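Local coordinates for thioredoxin-like protein (Klebsiella pneumoniae subsp. pneumoniae MGH 78578, PDB 3TY1) that probably binds carbohydrate, having the beta-supersandwich fold of the galactose mutarotase (aldose 1-epimerase) family, although its physiological substrate is not established, at residues G285-F290 with T350-S355; G222-A227 with A360-I365; A173-L178 with Y202-Q207. All coordinates share one frame; numbering follows the deposited sequence.

Contact 1. Residues G285-F290 with T350-S355; sequences GASIQF and TLLHDS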
loop_
_atom_site.group_PDB
_atom_site.type_symbol
_atom_site.label_atom_id
_atom_site.label_comp_id
_atom_site.label_asym_id
_atom_site.label_seq_id
_atom_site.Cartn_x
_atom_site.Cartn_y
_atom_site.Cartn_z
ATOM N N GLY A 285 -36.016 2.018 15.304
ATOM C CA GLY A 285 -35.075 0.947 15.557
ATOM C C GLY A 285 -34.547 0.281 14.332
ATOM O O GLY A 285 -34.830 0.701 13.215
ATOM N N ALA A 286 -33.766 -0.773 14.548
ATOM C CA ALA A 286 -33.259 -1.588 13.445
ATOM C C ALA A 286 -33.189 -2.984 13.934
ATOM O O ALA A 286 -32.740 -3.219 15.063
ATOM C CB ALA A 286 -31.866 -1.131 12.965
ATOM N N SER A 287 -33.608 -3.913 13.082
ATOM C CA SER A 287 -33.586 -5.343 13.416
ATOM C C SER A 287 -32.786 -6.096 12.378
ATOM O O SER A 287 -32.722 -5.684 11.197
ATOM C CB SER A 287 -35.009 -5.912 13.473
ATOM O OG SER A 287 -35.635 -5.887 12.223
ATOM N N ILE A 288 -32.149 -7.155 12.839
ATOM C CA ILE A 288 -31.380 -8.039 11.998
ATOM C C ILE A 288 -31.893 -9.433 12.224
ATOM O O ILE A 288 -31.906 -9.932 13.370
ATOM C CB ILE A 288 -29.835 -8.014 12.308
ATOM C CG1 ILE A 288 -29.285 -6.600 12.312
ATOM C CG2 ILE A 288 -29.028 -8.828 11.299
ATOM C CD1 ILE A 288 -27.799 -6.515 12.762
ATOM N N GLN A 289 -32.322 -10.067 11.151
ATOM C CA GLN A 289 -32.665 -11.475 11.165
ATOM C C GLN A 289 -31.504 -12.258 10.624
ATOM O O GLN A 289 -30.956 -11.900 9.598
ATOM C CB GLN A 289 -33.896 -11.771 10.308
ATOM C CG GLN A 289 -34.250 -13.277 10.146
ATOM C CD GLN A 289 -35.431 -13.516 9.193
ATOM O OE1 GLN A 289 -36.150 -12.585 8.838
ATOM N NE2 GLN A 289 -35.585 -14.746 8.745
ATOM N N PHE A 290 -31.163 -13.360 11.282
ATOM C CA PHE A 290 -30.100 -14.246 10.798
ATOM C C PHE A 290 -30.414 -15.682 11.146
ATOM O O PHE A 290 -31.317 -15.953 11.938
ATOM C CB PHE A 290 -28.686 -13.806 11.254
ATOM C CG PHE A 290 -28.447 -13.839 12.731
ATOM C CD1 PHE A 290 -28.852 -12.788 13.529
ATOM C CD2 PHE A 290 -27.803 -14.926 13.330
ATOM C CE1 PHE A 290 -28.652 -12.812 14.914
ATOM C CE2 PHE A 290 -27.563 -14.938 14.707
ATOM C CZ PHE A 290 -27.980 -13.873 15.490
ATOM N N THR A 350 -34.006 -4.516 8.873
ATOM C CA THR A 350 -35.217 -3.753 8.754
ATOM C C THR A 350 -35.078 -2.460 9.544
ATOM O O THR A 350 -34.736 -2.470 10.743
ATOM C CB THR A 350 -36.443 -4.527 9.267
ATOM O OG1 THR A 350 -36.499 -5.829 8.657
ATOM C CG2 THR A 350 -37.747 -3.747 8.986
ATOM N N LEU A 351 -35.398 -1.360 8.892
ATOM C CA LEU A 351 -35.434 -0.057 9.533
ATOM C C LEU A 351 -36.870 0.121 10.080
ATOM O O LEU A 351 -37.862 0.252 9.334
ATOM C CB LEU A 351 -35.034 1.048 8.545
ATOM C CG LEU A 351 -34.716 2.418 9.199
ATOM C CD1 LEU A 351 -33.561 2.245 10.182
ATOM C CD2 LEU A 351 -34.375 3.482 8.169
ATOM N N LEU A 352 -36.964 0.099 11.403
ATOM C CA LEU A 352 -38.224 0.175 12.127
ATOM C C LEU A 352 -38.494 1.655 12.363
ATOM O O LEU A 352 -37.643 2.385 12.918
ATOM C CB LEU A 352 -38.090 -0.611 13.442
ATOM C CG LEU A 352 -37.496 -2.053 13.393
ATOM C CD1 LEU A 352 -37.217 -2.560 14.797
ATOM C CD2 LEU A 352 -38.391 -3.029 12.611
ATOM N N HIS A 353 -39.630 2.150 11.866
ATOM C CA HIS A 353 -39.873 3.615 11.879
ATOM C C HIS A 353 -41.201 4.005 12.527
ATOM O O HIS A 353 -41.663 5.117 12.342
ATOM C CB HIS A 353 -39.736 4.203 10.470
ATOM C CG HIS A 353 -40.649 3.586 9.445
ATOM N ND1 HIS A 353 -41.912 4.068 9.186
ATOM C CD2 HIS A 353 -40.470 2.533 8.609
ATOM C CE1 HIS A 353 -42.477 3.329 8.239
ATOM N NE2 HIS A 353 -41.623 2.385 7.876
ATOM N N ASP A 354 -41.835 3.084 13.244
ATOM C CA ASP A 354 -42.964 3.451 14.103
ATOM C C ASP A 354 -43.118 2.459 15.262
ATOM O O ASP A 354 -42.477 1.405 15.273
ATOM C CB ASP A 354 -44.266 3.703 13.308
ATOM C CG ASP A 354 -44.834 2.448 12.652
ATOM O OD1 ASP A 354 -44.572 1.324 13.126
ATOM O OD2 ASP A 354 -45.580 2.603 11.659
ATOM N N SER A 355 -43.974 2.815 16.219
ATOM C CA SER A 355 -44.204 2.004 17.429
ATOM C C SER A 355 -44.685 0.603 17.125
ATOM O O SER A 355 -44.181 -0.347 17.720
ATOM C CB SER A 355 -45.172 2.702 18.374
ATOM O OG SER A 355 -44.607 3.941 18.778
HETATM O O HOH W 1 -35.119 -7.654 10.042
#
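Four backbone hydrogen bonds join the start of strand 285-291 to the end of strand 342-352. In the pair Ser287/Thr350, Ser287 N donates to Thr350 O at 3.0 Å and Thr350 N answers to Ser287 O at 2.9 Å, each donor lying in the plane of the carbonyl it meets. The next hydrogen-bonded pair, Gly285/Leu352, is equally short, with Gly285 N 2.9 Å from Leu352 O, but here both donors ride above the carbonyl planes. Between them Ala286 and Leu351 form a non-hydrogen-bonded pair, and the CA-H of Ala286 points at Thr350 O (3.2 Å). The antiparallel ladder belongs to the large sheet of the galactose mutarotase-like supersandwich, where strand 272-278 flanks strand 285-291 on its other edge. A water bridges the two hydroxyls, 2.9 Å from Ser287 OG and 2.7 Å from Thr350 OG1; chi1 of 65° sets Ser287 OG astride its own backbone, where it can share this water. On this same face Leu352 lays CB, CG and CD1 against the backbone of Gly285, while its CD2 approaches Ser287 OG. On the other face Leu351, CG anti to the backbone N, brings CD1 to 3.6 Å from Gly285 O, and Ala286 packs on Phe214 of strand 204-214.

Contact 2. Residues G222-A227 with A360-I365; sequences GARFLA and AVEQKI
Arg224 is the first residue of 222-227 to meet helix 355-369. Its CG stands anti to the carbonyl carbon, and a bend at chi3 (-59°) turns the guanidinium toward the helix, where it meets Glu362 end-on. NH1 of Arg224 bonds OE2 of Glu362 at 2.8 Å, and NH2 of Arg224 bonds OE1 of Glu362 at 2.9 Å, a two-nitrogen salt bridge with one oxygen for each nitrogen. Both oxygens lie close to the guanidinium plane, yet the carboxylate is tilted 40° against that plane, so its oxygens are met from above their own plane. Glu362 reaches across with CG anti to its backbone N and the rest of the chain extended. Phe225 follows, directed to the other side of the strand, where it packs on Leu298 and Leu300 of strand 297-304. Leu226 points back to the helix: its CB lies 3.6 Å from CD1 of Ile365, and its CD1 rests 4.2 Å from CG of Glu362, beside the aliphatic part of the acid. At Ala227 the backbone does the touching, with its C atom 3.6 Å from CG2 of Ile365. The helix thus lies over an edge strand of the large sheet, the axes of 224-226 and 360-365 at 47°, and Val361 extends the cover to Ala276 on the adjoining strand. The chemistry is divided: an apolar patch seats Ile365 on the sheet, and beside it the paired grip holds both carboxylate oxygens of Glu362 and would be expected to favour its ionised form.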
loop_
_atom_site.group_PDB
_atom_site.type_symbol
_atom_site.label_atom_id
_atom_site.label_comp_id
_atom_site.label_asym_id
_atom_site.label_seq_id
_atom_site.Cartn_x
_atom_site.Cartn_y
_atom_site.Cartn_z
ATOM N N GLY A 222 -31.221 5.224 27.192
ATOM C CA GLY A 222 -32.500 4.543 27.367
ATOM C C GLY A 222 -32.893 3.705 26.159
ATOM O O GLY A 222 -33.937 3.063 26.169
ATOM N N ALA A 223 -32.064 3.688 25.122
ATOM C CA ALA A 223 -32.288 2.762 23.999
ATOM C C ALA A 223 -32.075 1.382 24.556
ATOM O O ALA A 223 -31.406 1.215 25.596
ATOM C CB ALA A 223 -31.272 3.014 22.844
ATOM N N ARG A 224 -32.589 0.394 23.838
ATOM C CA ARG A 224 -32.594 -0.976 24.310
ATOM C C ARG A 224 -32.084 -1.928 23.243
ATOM O O ARG A 224 -32.273 -1.683 22.043
ATOM C CB ARG A 224 -34.026 -1.388 24.751
ATOM C CG ARG A 224 -34.498 -0.659 25.995
ATOM C CD ARG A 224 -35.834 -1.117 26.505
ATOM N NE ARG A 224 -36.870 -0.936 25.500
ATOM C CZ ARG A 224 -37.697 -1.872 25.019
ATOM N NH1 ARG A 224 -37.671 -3.134 25.443
ATOM N NH2 ARG A 224 -38.591 -1.523 24.104
ATOM N N PHE A 225 -31.414 -2.985 23.693
ATOM C CA PHE A 225 -30.991 -4.077 22.838
ATOM C C PHE A 225 -31.940 -5.219 23.112
ATOM O O PHE A 225 -32.113 -5.621 24.269
ATOM C CB PHE A 225 -29.551 -4.523 23.095
ATOM C CG PHE A 225 -29.166 -5.735 22.315
ATOM C CD1 PHE A 225 -29.044 -5.681 20.943
ATOM C CD2 PHE A 225 -28.970 -6.951 22.945
ATOM C CE1 PHE A 225 -28.703 -6.834 20.212
ATOM C CE2 PHE A 225 -28.621 -8.094 22.212
ATOM C CZ PHE A 225 -28.490 -8.024 20.861
ATOM N N LEU A 226 -32.549 -5.743 22.048
ATOM C CA LEU A 226 -33.533 -6.818 22.154
ATOM C C LEU A 226 -32.996 -8.064 21.456
ATOM O O LEU A 226 -32.537 -8.007 20.329
ATOM C CB LEU A 226 -34.857 -6.400 21.491
ATOM C CG LEU A 226 -35.436 -5.013 21.799
ATOM C CD1 LEU A 226 -36.672 -4.686 20.964
ATOM C CD2 LEU A 226 -35.674 -4.845 23.299
ATOM N N ALA A 227 -33.081 -9.218 22.107
ATOM C CA ALA A 227 -32.712 -10.483 21.455
ATOM C C ALA A 227 -33.177 -11.644 22.314
ATOM O O ALA A 227 -33.212 -11.475 23.525
ATOM C CB ALA A 227 -31.193 -10.562 21.280
ATOM N N ALA A 360 -44.016 -5.237 17.102
ATOM C CA ALA A 360 -44.009 -6.499 16.353
ATOM C C ALA A 360 -42.666 -7.249 16.497
ATOM O O ALA A 360 -42.627 -8.471 16.689
ATOM C CB ALA A 360 -44.347 -6.252 14.850
ATOM N N VAL A 361 -41.563 -6.519 16.401
ATOM C CA VAL A 361 -40.235 -7.121 16.610
ATOM C C VAL A 361 -40.092 -7.617 18.055
ATOM O O VAL A 361 -39.686 -8.765 18.299
ATOM C CB VAL A 361 -39.101 -6.127 16.262
ATOM C CG1 VAL A 361 -37.759 -6.552 16.867
ATOM C CG2 VAL A 361 -39.004 -5.993 14.746
ATOM N N GLU A 362 -40.503 -6.775 19.001
ATOM C CA GLU A 362 -40.391 -7.125 20.420
ATOM C C GLU A 362 -41.246 -8.363 20.770
ATOM O O GLU A 362 -40.804 -9.243 21.518
ATOM C CB GLU A 362 -40.694 -5.892 21.275
ATOM C CG GLU A 362 -40.212 -6.003 22.704
ATOM C CD GLU A 362 -40.119 -4.669 23.442
ATOM O OE1 GLU A 362 -40.274 -3.580 22.829
ATOM O OE2 GLU A 362 -39.892 -4.716 24.671
ATOM N N GLN A 363 -42.433 -8.454 20.165
ATOM C CA GLN A 363 -43.368 -9.588 20.345
ATOM C C GLN A 363 -42.818 -10.888 19.723
ATOM O O GLN A 363 -42.947 -11.967 20.318
ATOM C CB GLN A 363 -44.767 -9.277 19.742
ATOM C CG GLN A 363 -45.872 -8.779 20.710
ATOM C CD GLN A 363 -45.932 -7.247 20.960
ATOM O OE1 GLN A 363 -45.013 -6.645 21.553
ATOM N NE2 GLN A 363 -47.057 -6.627 20.549
ATOM N N LYS A 364 -42.205 -10.801 18.539
ATOM C CA LYS A 364 -41.581 -11.981 17.915
ATOM C C LYS A 364 -40.411 -12.486 18.758
ATOM O O LYS A 364 -40.257 -13.690 18.955
ATOM C CB LYS A 364 -41.129 -11.703 16.479
ATOM C CG LYS A 364 -40.649 -12.933 15.702
ATOM C CD LYS A 364 -41.760 -13.979 15.404
ATOM C CE LYS A 364 -41.164 -15.373 15.106
ATOM N NZ LYS A 364 -42.189 -16.479 15.059
ATOM N N ILE A 365 -39.616 -11.561 19.281
ATOM C CA ILE A 365 -38.460 -11.895 20.128
ATOM C C ILE A 365 -38.945 -12.578 21.424
ATOM O O ILE A 365 -38.439 -13.649 21.803
ATOM C CB ILE A 365 -37.559 -10.647 20.398
ATOM C CG1 ILE A 365 -36.774 -10.284 19.120
ATOM C CG2 ILE A 365 -36.633 -10.928 21.544
ATOM C CD1 ILE A 365 -35.936 -9.008 19.193
#

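Contact 3. Residues A173-L178 with Y202-Q207; sequences ADLQTL and YPHDYQ
His204 sets its CG anti to the backbone N (chi1 -158°), which carries the imidazole out toward strand 173-183, while Leu175, with CG anti to its carbonyl carbon and the chain fully extended, sends CD1 the opposite way to cross the histidine at about a right angle. Ala173 CB sits over one face of the imidazole in a CH-pi contact, 4.0 Å from the centroid of the His204 ring and 27° off its normal; the ring atom it comes nearest is His204 NE2, at 3.6 Å. What holds the ring in this rotation is a hydrogen bond from His204 ND1 to Asp205 O, short at 2.7 Å, nearly in the ring plane and directed along a carbonyl lone pair. ND1 therefore carries a proton. Leu175 CD1 touches that same carbonyl, 3.8 Å from Asp205 O, and lies 4.4 Å from Tyr206 CB, whose ring leads away. On the other side of strand 173-183, Gln176 NE2 donates an almost straight bond to Asp174 OD1 (3.0 Å), an oxygen that Ser168 OG also engages. Just before strand 204-214, Tyr202 OH bonds OD1 of Asp305 and the backbone N of Asp255, both of the second subunit. Segments 173-178 and 204-207 belong to different sheets and run 39° apart, their axes 8.6 Å apart at closest, with side-chain packing rather than a backbone ladder between them: the face-to-face layering of a beta supersandwich.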
loop_
_atom_site.group_PDB
_atom_site.type_symbol
_atom_site.label_atom_id
_atom_site.label_comp_id
_atom_site.label_asym_id
_atom_site.label_seq_id
_atom_site.Cartn_x
_atom_site.Cartn_y
_atom_site.Cartn_z
ATOM N N ALA A 173 -4.691 -20.142 0.100
ATOM C CA ALA A 173 -6.161 -20.126 0.085
ATOM C C ALA A 173 -6.736 -19.652 -1.244
ATOM O O ALA A 173 -6.062 -18.981 -2.030
ATOM C CB ALA A 173 -6.656 -19.228 1.205
ATOM N N ASP A 174 -7.962 -20.075 -1.527
ATOM C CA ASP A 174 -8.734 -19.489 -2.622
ATOM C C ASP A 174 -10.185 -19.454 -2.173
ATOM O O ASP A 174 -11.042 -20.252 -2.597
ATOM C CB ASP A 174 -8.534 -20.186 -3.987
ATOM C CG ASP A 174 -9.008 -19.303 -5.176
ATOM O OD1 ASP A 174 -9.447 -18.133 -4.936
ATOM O OD2 ASP A 174 -8.926 -19.753 -6.350
ATOM N N LEU A 175 -10.431 -18.551 -1.239
ATOM C CA LEU A 175 -11.750 -18.293 -0.720
ATOM C C LEU A 175 -12.298 -17.090 -1.464
ATOM O O LEU A 175 -11.588 -16.085 -1.645
ATOM C CB LEU A 175 -11.677 -18.016 0.773
ATOM C CG LEU A 175 -11.350 -19.164 1.733
ATOM C CD1 LEU A 175 -11.352 -18.564 3.113
ATOM C CD2 LEU A 175 -12.335 -20.341 1.621
ATOM N N GLN A 176 -13.546 -17.189 -1.919
ATOM C CA GLN A 176 -14.181 -16.089 -2.627
ATOM C C GLN A 176 -15.638 -15.979 -2.183
ATOM O O GLN A 176 -16.335 -16.979 -2.110
ATOM C CB GLN A 176 -14.117 -16.311 -4.144
ATOM C CG GLN A 176 -12.732 -16.671 -4.695
ATOM C CD GLN A 176 -12.695 -16.765 -6.221
ATOM O OE1 GLN A 176 -13.636 -16.384 -6.900
ATOM N NE2 GLN A 176 -11.598 -17.235 -6.749
ATOM N N THR A 177 -16.095 -14.761 -1.942
ATOM C CA THR A 177 -17.457 -14.510 -1.500
ATOM C C THR A 177 -18.220 -13.689 -2.513
ATOM O O THR A 177 -17.802 -12.579 -2.831
ATOM C CB THR A 177 -17.453 -13.751 -0.170
ATOM O OG1 THR A 177 -16.714 -14.523 0.771
ATOM C CG2 THR A 177 -18.902 -13.556 0.328
ATOM N N LEU A 178 -19.297 -14.258 -3.053
ATOM C CA LEU A 178 -20.188 -13.517 -3.931
ATOM C C LEU A 178 -21.179 -12.886 -2.992
ATOM O O LEU A 178 -22.113 -13.548 -2.520
ATOM C CB LEU A 178 -20.863 -14.395 -4.985
ATOM C CG LEU A 178 -21.778 -13.672 -6.001
ATOM C CD1 LEU A 178 -21.039 -12.548 -6.737
ATOM C CD2 LEU A 178 -22.390 -14.685 -7.025
ATOM N N TYR A 202 -8.272 -28.122 -1.226
ATOM C CA TYR A 202 -8.048 -28.543 0.161
ATOM C C TYR A 202 -9.025 -27.835 1.070
ATOM O O TYR A 202 -9.419 -26.700 0.783
ATOM C CB TYR A 202 -6.611 -28.221 0.614
ATOM C CG TYR A 202 -5.578 -28.930 -0.212
ATOM C CD1 TYR A 202 -5.123 -30.204 0.127
ATOM C CD2 TYR A 202 -5.096 -28.358 -1.370
ATOM C CE1 TYR A 202 -4.190 -30.879 -0.694
ATOM C CE2 TYR A 202 -4.167 -29.000 -2.177
ATOM C CZ TYR A 202 -3.708 -30.257 -1.838
ATOM O OH TYR A 202 -2.789 -30.873 -2.664
ATOM N N PRO A 203 -9.426 -28.488 2.172
ATOM C CA PRO A 203 -10.298 -27.784 3.098
ATOM C C PRO A 203 -9.583 -26.575 3.652
ATOM O O PRO A 203 -8.376 -26.643 3.857
ATOM C CB PRO A 203 -10.521 -28.803 4.223
ATOM C CG PRO A 203 -9.368 -29.809 4.083
ATOM C CD PRO A 203 -9.158 -29.876 2.613
ATOM N N HIS A 204 -10.317 -25.482 3.869
ATOM C CA HIS A 204 -9.745 -24.295 4.462
ATOM C C HIS A 204 -10.635 -23.761 5.576
ATOM O O HIS A 204 -11.880 -23.825 5.507
ATOM C CB HIS A 204 -9.461 -23.219 3.404
ATOM C CG HIS A 204 -8.441 -22.236 3.853
ATOM N ND1 HIS A 204 -8.727 -21.239 4.762
ATOM C CD2 HIS A 204 -7.121 -22.131 3.581
ATOM C CE1 HIS A 204 -7.628 -20.561 5.025
ATOM N NE2 HIS A 204 -6.635 -21.085 4.328
ATOM N N ASP A 205 -9.988 -23.255 6.617
ATOM C CA ASP A 205 -10.687 -22.551 7.696
ATOM C C ASP A 205 -11.370 -21.269 7.195
ATOM O O ASP A 205 -10.931 -20.685 6.218
ATOM C CB ASP A 205 -9.705 -22.123 8.808
ATOM C CG ASP A 205 -9.208 -23.271 9.646
ATOM O OD1 ASP A 205 -9.679 -24.430 9.513
ATOM O OD2 ASP A 205 -8.328 -22.984 10.466
ATOM N N TYR A 206 -12.462 -20.881 7.846
ATOM C CA TYR A 206 -13.053 -19.576 7.612
ATOM C C TYR A 206 -13.716 -19.122 8.890
ATOM O O TYR A 206 -14.037 -19.943 9.751
ATOM C CB TYR A 206 -14.031 -19.582 6.437
ATOM C CG TYR A 206 -15.386 -20.239 6.697
ATOM C CD1 TYR A 206 -15.582 -21.614 6.504
ATOM C CD2 TYR A 206 -16.457 -19.480 7.127
ATOM C CE1 TYR A 206 -16.837 -22.193 6.731
ATOM C CE2 TYR A 206 -17.691 -20.038 7.357
ATOM C CZ TYR A 206 -17.886 -21.376 7.161
ATOM O OH TYR A 206 -19.138 -21.848 7.421
ATOM N N GLN A 207 -13.833 -17.807 9.015
ATOM C CA GLN A 207 -14.562 -17.138 10.075
ATOM C C GLN A 207 -15.256 -15.909 9.501
ATOM O O GLN A 207 -14.713 -15.271 8.602
ATOM C CB GLN A 207 -13.640 -16.643 11.174
ATOM C CG GLN A 207 -12.761 -17.669 11.847
ATOM C CD GLN A 207 -11.805 -16.995 12.786
ATOM O OE1 GLN A 207 -10.734 -16.534 12.358
ATOM N NE2 GLN A 207 -12.190 -16.891 14.074
#

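How the contacts relate
Contacts 1 and 2 are neighbours, their centres about 9 Å apart, and they touch where Val361 CG2 packs 3.7 Å from Leu352 CD2. Helix 355-369 follows directly on strand 342-352, so the chain leaves contact 1 and folds over the sheet to form contact 2. Contact 3 lies on the opposite side of the chain's centre, its centre about 31 Å from that of contact 1 and about 35 Å from that of contact 2. All three involve the ten-strand antiparallel sheet: edge strand 224-229 in contact 2, neighbouring interior strands in contact 1, and strand 173-183 alone in contact 3, whose partner 204-214 belongs to another sheet. Along the chain contact 3 closes first; the segments of contact 2 then bracket contact 1, returning the late helix to a mid-chain strand.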